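Local coordinates for pyridine nucleotide-disulphide oxidoreductase dimerisation region (Escherichia coli BL21, PDB 6KYY), which is an FAD-containing disulfide reductase induced by hypochlorous acid and probably involved in resistance to reactive chlorine species, at residues 105-108 and 114-117; 202-207 and 345-350. All coordinates share one frame; numbering follows the deposited sequence.

Contact 1 of 2, residues 105-108 and 114-117. With FAD (flavin-adenine dinucleotide), chain N.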
loop_
_atom_site.group_PDB
_atom_site.type_symbol
_atom_site.label_atom_id
_atom_site.label_comp_id
_atom_site.label_asym_id
_atom_site.label_seq_id
_atom_site.Cartn_x
_atom_site.Cartn_y
_atom_site.Cartn_z
ATOM N N GLN B 105 5.075 32.181 22.368
ATOM C CA GLN B 105 4.887 32.718 21.024
ATOM C C GLN B 105 6.098 33.574 20.663
ATOM O O GLN B 105 6.329 34.622 21.274
ATOM C CB GLN B 105 3.597 33.530 20.949
ATOM C CG GLN B 105 3.135 33.842 19.535
ATOM C CD GLN B 105 3.453 35.264 19.119
ATOM O OE1 GLN B 105 3.194 36.213 19.858
ATOM N NE2 GLN B 105 4.017 35.420 17.926
ATOM N N ALA B 106 6.860 33.133 19.667
ATOM C CA ALA B 106 8.091 33.814 19.296
ATOM C C ALA B 106 7.808 35.025 18.414
ATOM O O ALA B 106 6.855 35.047 17.631
ATOM C CB ALA B 106 9.039 32.856 18.574
ATOM N N GLU B 107 8.662 36.038 18.549
ATOM C CA GLU B 107 8.533 37.280 17.802
ATOM C C GLU B 107 9.926 37.850 17.581
ATOM O O GLU B 107 10.738 37.880 18.511
ATOM C CB GLU B 107 7.651 38.284 18.552
ATOM C CG GLU B 107 7.427 39.599 17.828
ATOM C CD GLU B 107 6.973 40.704 18.763
ATOM O OE1 GLU B 107 7.838 41.319 19.421
ATOM O OE2 GLU B 107 5.752 40.953 18.846
ATOM N N PHE B 108 10.199 38.292 16.356
ATOM C CA PHE B 108 11.525 38.784 15.996
ATOM C C PHE B 108 11.727 40.182 16.570
ATOM O O PHE B 108 11.038 41.128 16.177
ATOM C CB PHE B 108 11.700 38.793 14.480
ATOM C CG PHE B 108 12.264 37.517 13.921
ATOM C CD1 PHE B 108 13.579 37.157 14.162
ATOM C CD2 PHE B 108 11.479 36.682 13.143
ATOM C CE1 PHE B 108 14.100 35.984 13.645
ATOM C CE2 PHE B 108 11.994 35.509 12.622
ATOM C CZ PHE B 108 13.307 35.160 12.873
ATOM N N LEU B 114 15.014 36.833 19.729
ATOM C CA LEU B 114 13.584 36.578 19.651
ATOM C C LEU B 114 12.910 37.051 20.932
ATOM O O LEU B 114 13.536 37.120 21.994
ATOM C CB LEU B 114 13.281 35.081 19.449
ATOM C CG LEU B 114 13.581 34.357 18.130
ATOM C CD1 LEU B 114 12.862 35.012 16.958
ATOM C CD2 LEU B 114 15.076 34.245 17.866
ATOM N N ARG B 115 11.625 37.376 20.825
ATOM C CA ARG B 115 10.784 37.657 21.983
ATOM C C ARG B 115 9.724 36.568 22.059
ATOM O O ARG B 115 8.785 36.553 21.256
ATOM C CB ARG B 115 10.138 39.039 21.890
ATOM C CG ARG B 115 9.402 39.453 23.160
ATOM C CD ARG B 115 8.502 40.659 22.932
ATOM N NE ARG B 115 9.087 41.618 21.998
ATOM C CZ ARG B 115 9.740 42.715 22.366
ATOM N NH1 ARG B 115 10.238 43.531 21.445
ATOM N NH2 ARG B 115 9.896 42.998 23.652
ATOM N N VAL B 116 9.876 35.654 23.009
ATOM C CA VAL B 116 8.874 34.619 23.228
ATOM C C VAL B 116 7.820 35.168 24.178
ATOM O O VAL B 116 8.132 35.855 25.158
ATOM C CB VAL B 116 9.513 33.315 23.752
ATOM C CG1 VAL B 116 10.779 32.996 22.966
ATOM C CG2 VAL B 116 9.812 33.387 25.240
ATOM N N HIS B 117 6.558 34.903 23.858
ATOM C CA HIS B 117 5.422 35.445 24.594
ATOM C C HIS B 117 4.795 34.321 25.410
ATOM O O HIS B 117 4.050 33.493 24.876
ATOM C CB HIS B 117 4.405 36.076 23.646
ATOM C CG HIS B 117 4.836 37.394 23.081
ATOM N ND1 HIS B 117 5.480 37.511 21.868
ATOM C CD2 HIS B 117 4.709 38.654 23.561
ATOM C CE1 HIS B 117 5.732 38.784 21.625
ATOM N NE2 HIS B 117 5.273 39.500 22.636
HETATM P PA FAD N . 3.969 22.850 10.953
HETATM O O1A FAD N . 2.804 23.600 10.425
HETATM O O2A FAD N . 3.813 21.326 11.003
HETATM O O5B FAD N . 4.366 23.380 12.375
HETATM C C5B FAD N . 3.944 24.681 12.834
HETATM C C4B FAD N . 4.214 24.782 14.314
HETATM O O4B FAD N . 4.803 26.067 14.620
HETATM C C3B FAD N . 2.984 24.639 15.212
HETATM O O3B FAD N . 3.263 23.779 16.310
HETATM C C2B FAD N . 2.710 26.078 15.662
HETATM O O2B FAD N . 2.106 26.122 16.950
HETATM C C1B FAD N . 4.125 26.644 15.712
HETATM N N9A FAD N . 4.198 28.098 15.592
HETATM C C8A FAD N . 3.561 28.887 14.671
HETATM N N7A FAD N . 3.810 30.169 14.800
HETATM C C5A FAD N . 4.671 30.227 15.885
HETATM C C6A FAD N . 5.307 31.302 16.537
HETATM N N6A FAD N . 5.168 32.579 16.173
HETATM N N1A FAD N . 6.105 31.013 17.590
HETATM C C2A FAD N . 6.250 29.738 17.958
HETATM N N3A FAD N . 5.701 28.645 17.422
HETATM C C4A FAD N . 4.920 28.958 16.383
HETATM N N1 FAD N . 0.538 16.960 4.265
HETATM C C2 FAD N . 0.847 15.787 3.638
HETATM O O2 FAD N . 1.989 15.554 3.225
HETATM N N3 FAD N . -0.133 14.827 3.456
HETATM C C4 FAD N . -1.456 14.931 3.838
HETATM O O4 FAD N . -2.233 14.002 3.630
HETATM C C4X FAD N . -1.776 16.185 4.500
HETATM N N5 FAD N . -2.992 16.357 4.926
HETATM C C5X FAD N . -3.295 17.550 5.562
HETATM C C6 FAD N . -4.599 17.758 6.007
HETATM C C7 FAD N . -4.955 18.938 6.653
HETATM C C7M FAD N . -6.374 19.128 7.120
HETATM C C8 FAD N . -3.988 19.935 6.857
HETATM C C8M FAD N . -4.340 21.222 7.552
HETATM C C9 FAD N . -2.685 19.731 6.413
HETATM C C9A FAD N . -2.333 18.550 5.770
HETATM N N10 FAD N . -1.022 18.309 5.315
HETATM C C10 FAD N . -0.707 17.137 4.672
HETATM C "C1'" FAD N . 0.032 19.319 5.491
HETATM C "C2'" FAD N . 0.854 19.120 6.761
HETATM O "O2'" FAD N . 0.029 19.279 7.915
HETATM C "C3'" FAD N . 1.975 20.160 6.799
HETATM O "O3'" FAD N . 2.373 20.462 5.467
HETATM C "C4'" FAD N . 3.206 19.730 7.598
HETATM O "O4'" FAD N . 2.877 19.673 8.986
HETATM C "C5'" FAD N . 4.395 20.641 7.374
HETATM O "O5'" FAD N . 4.307 21.762 8.277
HETATM P P FAD N . 5.578 22.617 8.645
HETATM O O1P FAD N . 6.799 21.699 8.760
HETATM O O2P FAD N . 5.740 23.740 7.696
HETATM O O3P FAD N . 5.261 23.177 10.094
#

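Contact 2 of 2, residues 202-207 and 345-350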
loop_
_atom_site.group_PDB
_atom_site.type_symbol
_atom_site.label_atom_id
_atom_site.label_comp_id
_atom_site.label_asym_id
_atom_site.label_seq_id
_atom_site.Cartn_x
_atom_site.Cartn_y
_atom_site.Cartn_z
ATOM N N PRO B 202 -10.130 21.667 -10.766
ATOM C CA PRO B 202 -9.686 22.138 -12.089
ATOM C C PRO B 202 -8.233 21.826 -12.411
ATOM O O PRO B 202 -7.845 21.944 -13.581
ATOM C CB PRO B 202 -9.922 23.652 -12.017
ATOM C CG PRO B 202 -9.817 23.975 -10.567
ATOM C CD PRO B 202 -10.328 22.776 -9.816
ATOM N N ARG B 203 -7.421 21.440 -11.429
ATOM C CA ARG B 203 -6.029 21.091 -11.683
ATOM C C ARG B 203 -5.846 19.640 -12.105
ATOM O O ARG B 203 -4.727 19.249 -12.457
ATOM C CB ARG B 203 -5.175 21.371 -10.441
ATOM C CG ARG B 203 -4.687 22.807 -10.335
ATOM C CD ARG B 203 -3.744 22.982 -9.155
ATOM N NE ARG B 203 -4.416 22.745 -7.880
ATOM C CZ ARG B 203 -4.439 23.614 -6.874
ATOM N NH1 ARG B 203 -5.075 23.314 -5.750
ATOM N NH2 ARG B 203 -3.827 24.785 -6.993
ATOM N N GLU B 204 -6.906 18.837 -12.083
ATOM C CA GLU B 204 -6.847 17.446 -12.496
ATOM C C GLU B 204 -7.489 17.284 -13.870
ATOM O O GLU B 204 -8.019 18.230 -14.457
ATOM C CB GLU B 204 -7.534 16.552 -11.461
ATOM C CG GLU B 204 -7.106 16.809 -10.025
ATOM C CD GLU B 204 -5.729 16.255 -9.718
ATOM O OE1 GLU B 204 -5.218 15.450 -10.523
ATOM O OE2 GLU B 204 -5.159 16.623 -8.669
ATOM N N ASP B 205 -7.438 16.061 -14.389
ATOM C CA ASP B 205 -8.092 15.761 -15.652
ATOM C C ASP B 205 -9.600 15.676 -15.460
ATOM O O ASP B 205 -10.095 15.392 -14.366
ATOM C CB ASP B 205 -7.567 14.448 -16.229
ATOM C CG ASP B 205 -6.311 14.635 -17.052
ATOM O OD1 ASP B 205 -6.225 15.643 -17.784
ATOM O OD2 ASP B 205 -5.412 13.773 -16.964
ATOM N N ARG B 206 -10.337 15.930 -16.542
ATOM C CA ARG B 206 -11.790 15.846 -16.466
ATOM C C ARG B 206 -12.261 14.410 -16.275
ATOM O O ARG B 206 -13.271 14.178 -15.602
ATOM C CB ARG B 206 -12.422 16.453 -17.719
ATOM C CG ARG B 206 -12.322 17.974 -17.800
ATOM C CD ARG B 206 -12.880 18.643 -16.551
ATOM N NE ARG B 206 -11.833 18.940 -15.576
ATOM C CZ ARG B 206 -12.058 19.215 -14.296
ATOM N NH1 ARG B 206 -13.297 19.239 -13.827
ATOM N NH2 ARG B 206 -11.041 19.468 -13.484
ATOM N N ASP B 207 -11.541 13.437 -16.840
ATOM C CA ASP B 207 -11.972 12.046 -16.729
ATOM C C ASP B 207 -11.865 11.542 -15.295
ATOM O O ASP B 207 -12.720 10.773 -14.840
ATOM C CB ASP B 207 -11.160 11.160 -17.676
ATOM C CG ASP B 207 -9.683 11.496 -17.668
ATOM O OD1 ASP B 207 -9.209 12.114 -18.644
ATOM O OD2 ASP B 207 -8.997 11.138 -16.689
ATOM N N LEU B 345 -6.976 9.275 -4.295
ATOM C CA LEU B 345 -6.487 9.733 -5.592
ATOM C C LEU B 345 -5.025 10.136 -5.444
ATOM O O LEU B 345 -4.719 11.146 -4.802
ATOM C CB LEU B 345 -7.327 10.906 -6.102
ATOM C CG LEU B 345 -7.047 11.510 -7.484
ATOM C CD1 LEU B 345 -6.027 12.645 -7.417
ATOM C CD2 LEU B 345 -6.614 10.441 -8.485
ATOM N N SER B 346 -4.130 9.362 -6.047
ATOM C CA SER B 346 -2.699 9.627 -6.008
ATOM C C SER B 346 -2.203 10.014 -7.395
ATOM O O SER B 346 -2.705 9.523 -8.410
ATOM C CB SER B 346 -1.931 8.408 -5.493
ATOM O OG SER B 346 -2.227 8.173 -4.130
ATOM N N ARG B 347 -1.206 10.897 -7.435
ATOM C CA ARG B 347 -0.796 11.502 -8.693
ATOM C C ARG B 347 0.693 11.818 -8.680
ATOM O O ARG B 347 1.277 12.108 -7.633
ATOM C CB ARG B 347 -1.595 12.780 -8.973
ATOM C CG ARG B 347 -2.970 12.535 -9.565
ATOM C CD ARG B 347 -3.059 13.105 -10.965
ATOM N NE ARG B 347 -2.730 14.527 -10.979
ATOM C CZ ARG B 347 -1.745 15.057 -11.695
ATOM N NH1 ARG B 347 -0.990 14.284 -12.463
ATOM N NH2 ARG B 347 -1.516 16.363 -11.644
ATOM N N VAL B 348 1.293 11.761 -9.869
ATOM C CA VAL B 348 2.662 12.210 -10.089
ATOM C C VAL B 348 2.780 12.565 -11.562
ATOM O O VAL B 348 2.078 12.004 -12.406
ATOM C CB VAL B 348 3.694 11.132 -9.664
ATOM C CG1 VAL B 348 3.603 9.912 -10.566
ATOM C CG2 VAL B 348 5.108 11.703 -9.669
ATOM N N GLY B 349 3.659 13.514 -11.870
ATOM C CA GLY B 349 3.812 13.938 -13.245
ATOM C C GLY B 349 2.637 14.784 -13.711
ATOM O O GLY B 349 1.784 15.214 -12.932
ATOM N N MET B 350 2.600 15.013 -15.020
ATOM C CA MET B 350 1.596 15.889 -15.601
ATOM C C MET B 350 0.314 15.128 -15.917
ATOM O O MET B 350 0.319 13.911 -16.121
ATOM C CB MET B 350 2.117 16.562 -16.873
ATOM C CG MET B 350 3.047 15.717 -17.723
ATOM S SD MET B 350 3.681 16.672 -19.117
ATOM C CE MET B 350 5.306 15.952 -19.324
#

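Contact 1 of 2, residues 105-108 and 114-117
Gln-105 and His-117 open a short antiparallel pairing in the FAD-binding part of this pyridine nucleotide-disulfide oxidoreductase, an instance of backbone atoms carrying the recognition of a base, with side chains meeting across the two segments. Gln-105 N donates to His-117 O, and Gln-105 O takes two bonds from opposite faces of its carbonyl plane: one from His-117 N, the other from His-117 ND1 at 3.1 Å, nearly within the imidazole plane. The Gln-105 amide runs alongside that ring, the two planes almost parallel (3°), while its NE2 binds Ser-265 O. One residue on, Ala-106 N reaches N1A of the adenine at 3.1 Å, and N6A returns a weak bond to Ala-106 O, so the backbone reads the Watson-Crick edge of the base. Glu-107, CG anti to the backbone N (chi1 -178°), extends beside Arg-115. Its OE1 meets Arg-115 NE at 2.9 Å in a salt bridge, on the syn side but tilted out of the plane of a carboxylate turned 74° from the guanidinium. The Phe-108 ring packs against Ile-16 and Ile-130. Over one face of it, offset toward the rim, sits Leu-114 CD1, 3.8 Å from the Phe-108 ring centroid in a CH-pi contact.

Contact 2 of 2, residues 202-207 and 345-350
Arg-347 and Glu-204 illustrate how one buried ion pair can join two domains through residues far apart in sequence: the arginine belongs to a strand of the dimerisation domain, the glutamate to the turn leading into helix 206-218. The bond from CA to CB heads toward 202-207; beyond CB the Arg-347 chain bends at chi2 (-116°) and again at chi3, and slides past Glu-204 in the opposite direction. Arg-347 CG lies 3.8 Å from Glu-204 OE1 and CD 3.2 Å from the same oxygen. Arg-347 NE meets Glu-204 OE1 at 2.7 Å, a salt bridge whose hydrogen bond is weak because it is bent (127°), with the carboxylate and guanidinium planes 77° apart. Tyr-337 OH is a second, weak partner of NE. Beyond CZ, Arg-347 NH1 reaches along its own strand to Gly-349 O at 3.0 Å, while NH2 is hydrogen-bonded outside the two segments. The other carboxylate oxygen, OE2, is bound by the hydroxyls of Tyr-337 and Tyr-175. Strand 345-349 runs between strands 337-339 and 396-402, with Ser-346 and Val-348 packed on helix 406-418, while Asp-205 accepts backbone N-H groups of Glu-352 and Glu-353 at the start of helix 352-358.

How the contacts relate
The two contacts lie on opposite sides of the chain's centre, 41 Å apart between centres and about 27 Å at their nearest atoms, and they follow one another along the sequence without interleaving. The extended FAD offers a common reference. Contact 1 touches its adenine end directly, whereas contact 2 lies beyond the isoalloxazine end, where the Leu-345 side chain comes no closer than about 11 Å to the cofactor. The first is therefore part of the cofactor pocket; the second joins domains at a distance from it. The pocket is completed across the dimer, since His-433 O of the second subunit is also hydrogen-bonded to FAD.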